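Local coordinates for protein similar to yteR (Bacilus subtilis) (PDB 4WU0) that probably hydrolyses unsaturated rhamnogalacturonan fragments released from pectin, as a glycoside hydrolase of family GH105 related to YteR, at residues Met202-Ile213 with Leu226-Leu237. Numbering follows the deposited sequence.
Sequences MGWYVMALADTI and LIKILNNCVTAL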
# COMPACT_ATOMS: atom_id res chain seq x y z
N MET A 202 -8.02 -2.39 -2.63
CA MET A 202 -8.23 -1.13 -3.35
C MET A 202 -7.32 -0.04 -2.82
O MET A 202 -6.83 0.77 -3.58
CB MET A 202 -9.68 -0.68 -3.28
CG MET A 202 -10.59 -1.37 -4.26
SD MET A 202 -10.21 -1.01 -6.00
CE MET A 202 -10.56 0.75 -6.15
N GLY A 203 -7.12 0.01 -1.51
CA GLY A 203 -6.21 0.98 -0.91
C GLY A 203 -4.80 0.86 -1.48
O GLY A 203 -4.17 1.86 -1.82
N TRP A 204 -4.27 -0.36 -1.59
CA TRP A 204 -2.96 -0.56 -2.17
C TRP A 204 -2.89 0.03 -3.58
O TRP A 204 -1.94 0.71 -3.94
CB TRP A 204 -2.61 -2.03 -2.28
CG TRP A 204 -2.32 -2.78 -0.97
CD1 TRP A 204 -2.84 -3.99 -0.59
CD2 TRP A 204 -1.42 -2.40 0.09
NE1 TRP A 204 -2.32 -4.38 0.61
CE2 TRP A 204 -1.47 -3.41 1.06
CE3 TRP A 204 -0.59 -1.30 0.32
CZ2 TRP A 204 -0.73 -3.36 2.23
CZ3 TRP A 204 0.15 -1.26 1.48
CH2 TRP A 204 0.08 -2.28 2.42
N TYR A 205 -3.92 -0.25 -4.37
CA TYR A 205 -3.89 0.15 -5.77
C TYR A 205 -3.97 1.67 -5.91
O TYR A 205 -3.24 2.26 -6.73
CB TYR A 205 -5.02 -0.52 -6.57
CG TYR A 205 -4.89 -0.37 -8.06
CD1 TYR A 205 -3.87 -0.99 -8.77
CD2 TYR A 205 -5.81 0.38 -8.78
CE1 TYR A 205 -3.75 -0.85 -10.16
CE2 TYR A 205 -5.71 0.50 -10.16
CZ TYR A 205 -4.67 -0.11 -10.83
OH TYR A 205 -4.56 0.04 -12.18
N VAL A 206 -4.83 2.33 -5.13
CA VAL A 206 -4.87 3.80 -5.23
C VAL A 206 -3.62 4.49 -4.68
O VAL A 206 -3.15 5.48 -5.24
CB VAL A 206 -6.18 4.44 -4.70
CG1 VAL A 206 -7.36 3.97 -5.53
CG2 VAL A 206 -6.42 4.14 -3.24
N MET A 207 -3.04 3.95 -3.61
CA MET A 207 -1.75 4.48 -3.16
C MET A 207 -0.69 4.28 -4.23
O MET A 207 0.12 5.18 -4.48
CB MET A 207 -1.26 3.81 -1.90
CG MET A 207 -0.06 4.48 -1.37
SD MET A 207 0.36 3.76 0.20
CE MET A 207 -1.12 4.12 0.99
N ALA A 208 -0.68 3.09 -4.81
CA ALA A 208 0.29 2.75 -5.85
C ALA A 208 0.20 3.72 -7.01
O ALA A 208 1.22 4.18 -7.53
CB ALA A 208 0.09 1.34 -6.32
N LEU A 209 -1.03 4.04 -7.43
CA LEU A 209 -1.22 4.99 -8.51
C LEU A 209 -0.69 6.38 -8.14
O LEU A 209 0.10 6.98 -8.89
CB LEU A 209 -2.69 5.08 -8.92
CG LEU A 209 -3.26 3.87 -9.69
CD1 LEU A 209 -4.78 3.84 -9.63
CD2 LEU A 209 -2.83 3.96 -11.14
N ALA A 210 -1.11 6.90 -7.00
CA ALA A 210 -0.69 8.22 -6.59
C ALA A 210 0.83 8.31 -6.47
O ALA A 210 1.44 9.28 -6.92
CB ALA A 210 -1.35 8.62 -5.26
N ASP A 211 1.46 7.31 -5.88
CA ASP A 211 2.88 7.34 -5.64
C ASP A 211 3.69 7.11 -6.93
O ASP A 211 4.82 7.61 -7.06
CB ASP A 211 3.27 6.29 -4.61
CG ASP A 211 2.72 6.57 -3.22
OD1 ASP A 211 2.20 7.69 -2.95
OD2 ASP A 211 2.85 5.66 -2.35
N THR A 212 3.13 6.34 -7.86
CA THR A 212 3.82 6.10 -9.12
C THR A 212 3.71 7.30 -10.07
O THR A 212 4.70 7.74 -10.67
CB THR A 212 3.28 4.83 -9.81
OG1 THR A 212 3.65 3.70 -9.02
CG2 THR A 212 3.84 4.66 -11.21
N ILE A 213 2.52 7.87 -10.16
CA ILE A 213 2.32 9.00 -11.06
C ILE A 213 3.26 10.11 -10.63
O ILE A 213 3.83 10.82 -11.47
CB ILE A 213 0.86 9.50 -11.04
CG1 ILE A 213 -0.09 8.43 -11.56
CG2 ILE A 213 0.71 10.77 -11.89
CD1 ILE A 213 -1.55 8.66 -11.17
N LEU A 226 -2.87 6.70 -16.31
CA LEU A 226 -2.85 6.34 -14.89
C LEU A 226 -3.66 7.34 -14.07
O LEU A 226 -4.35 6.95 -13.12
CB LEU A 226 -1.43 6.19 -14.35
CG LEU A 226 -0.82 4.79 -14.45
CD1 LEU A 226 -0.64 4.37 -15.89
CD2 LEU A 226 0.52 4.73 -13.70
N ILE A 227 -3.62 8.62 -14.44
CA ILE A 227 -4.42 9.62 -13.75
C ILE A 227 -5.91 9.32 -13.94
O ILE A 227 -6.69 9.41 -12.98
CB ILE A 227 -4.03 11.04 -14.21
CG1 ILE A 227 -2.64 11.38 -13.69
CG2 ILE A 227 -5.04 12.10 -13.74
CD1 ILE A 227 -2.00 12.62 -14.30
N LYS A 228 -6.30 8.94 -15.15
CA LYS A 228 -7.69 8.58 -15.40
C LYS A 228 -8.12 7.38 -14.56
O LYS A 228 -9.21 7.38 -13.98
CB LYS A 228 -7.91 8.31 -16.90
CG LYS A 228 -9.32 7.88 -17.23
CD LYS A 228 -9.44 7.56 -18.72
CE LYS A 228 -10.87 7.45 -19.17
NZ LYS A 228 -10.93 7.12 -20.64
N ILE A 229 -7.28 6.35 -14.50
CA ILE A 229 -7.57 5.18 -13.69
C ILE A 229 -7.76 5.59 -12.24
O ILE A 229 -8.68 5.14 -11.57
CB ILE A 229 -6.43 4.12 -13.80
CG1 ILE A 229 -6.40 3.53 -15.21
CG2 ILE A 229 -6.58 3.02 -12.74
CD1 ILE A 229 -5.19 2.66 -15.49
N LEU A 230 -6.89 6.46 -11.73
CA LEU A 230 -7.03 6.92 -10.35
C LEU A 230 -8.37 7.65 -10.14
O LEU A 230 -9.08 7.42 -9.14
CB LEU A 230 -5.85 7.81 -9.96
CG LEU A 230 -5.93 8.41 -8.55
CD1 LEU A 230 -5.99 7.36 -7.47
CD2 LEU A 230 -4.73 9.32 -8.29
N ASN A 231 -8.72 8.54 -11.06
CA ASN A 231 -10.00 9.22 -10.95
C ASN A 231 -11.14 8.23 -10.95
O ASN A 231 -12.09 8.38 -10.17
CB ASN A 231 -10.19 10.24 -12.07
CG ASN A 231 -9.54 11.55 -11.76
OD1 ASN A 231 -10.17 12.44 -11.20
ND2 ASN A 231 -8.28 11.68 -12.10
N ASN A 232 -11.09 7.26 -11.84
CA ASN A 232 -12.15 6.26 -11.91
C ASN A 232 -12.27 5.44 -10.63
O ASN A 232 -13.38 5.11 -10.20
CB ASN A 232 -11.93 5.32 -13.11
CG ASN A 232 -12.14 6.01 -14.44
OD1 ASN A 232 -12.77 7.06 -14.52
ND2 ASN A 232 -11.62 5.41 -15.49
N CYS A 233 -11.13 5.12 -10.03
CA CYS A 233 -11.12 4.37 -8.78
C CYS A 233 -11.74 5.20 -7.66
O CYS A 233 -12.48 4.69 -6.84
CB CYS A 233 -9.70 3.96 -8.38
SG CYS A 233 -9.00 2.59 -9.37
N VAL A 234 -11.42 6.49 -7.64
CA VAL A 234 -11.93 7.38 -6.61
C VAL A 234 -13.43 7.53 -6.77
O VAL A 234 -14.17 7.47 -5.78
CB VAL A 234 -11.21 8.75 -6.65
CG1 VAL A 234 -11.99 9.83 -5.87
CG2 VAL A 234 -9.79 8.60 -6.14
N THR A 235 -13.91 7.74 -8.00
CA THR A 235 -15.35 7.76 -8.26
C THR A 235 -16.03 6.51 -7.71
O THR A 235 -17.08 6.57 -7.04
CB THR A 235 -15.63 7.93 -9.76
OG1 THR A 235 -15.10 9.19 -10.18
CG2 THR A 235 -17.11 7.85 -10.07
N ALA A 236 -15.43 5.36 -7.99
CA ALA A 236 -16.02 4.10 -7.58
C ALA A 236 -16.00 3.95 -6.05
O ALA A 236 -16.96 3.45 -5.45
CB ALA A 236 -15.29 2.94 -8.23
N LEU A 237 -14.92 4.37 -5.42
CA LEU A 237 -14.85 4.29 -3.97
C LEU A 237 -15.80 5.27 -3.29
O LEU A 237 -16.38 4.95 -2.25
CB LEU A 237 -13.42 4.50 -3.47
CG LEU A 237 -12.47 3.38 -3.83
CD1 LEU A 237 -11.01 3.84 -3.73
CD2 LEU A 237 -12.73 2.18 -2.92
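L209 and V206 meet L230 and C233 midway along an antiparallel helical hairpin of the (alpha/alpha)6 barrel expected of this family. The axes of segments 202-213 and 226-237, parts of helices 199-215 and 223-240, approach to 9.8 Å at 148°, and no hydrogen bond crosses between the segments, so apolar shape carries the contact. The packing is close at the centre. L209 divides its two methyls: CD1 lies 3.7 Å from I229 CG2, while CD2 rests against L226 CG. V206, short and branched at CB, suits the place where the two segments' backbones come nearest, V206 CA to L230 CA 6.4 Å, and puts CG1 3.7 Å from C233 CB. At one end the flexible thioether of M202 bends at chi2 and chi3 (both -65°), bringing CE back to L237 and C233. At the other, I213 slides past L226 and sets CG2 against I227 CG1, on the partly exposed, solvent side. A chi1 of -168° turns the Y205 ring away from its own backbone N and brings the ring edge to I229 CG2; its buried hydroxyl is satisfied by the carbonyl of F159 in helix 152-166. The small thiol of C233 makes a sulfur-aromatic contact at that edge, SG in the ring plane and 3.9 Å from Y205 CD2.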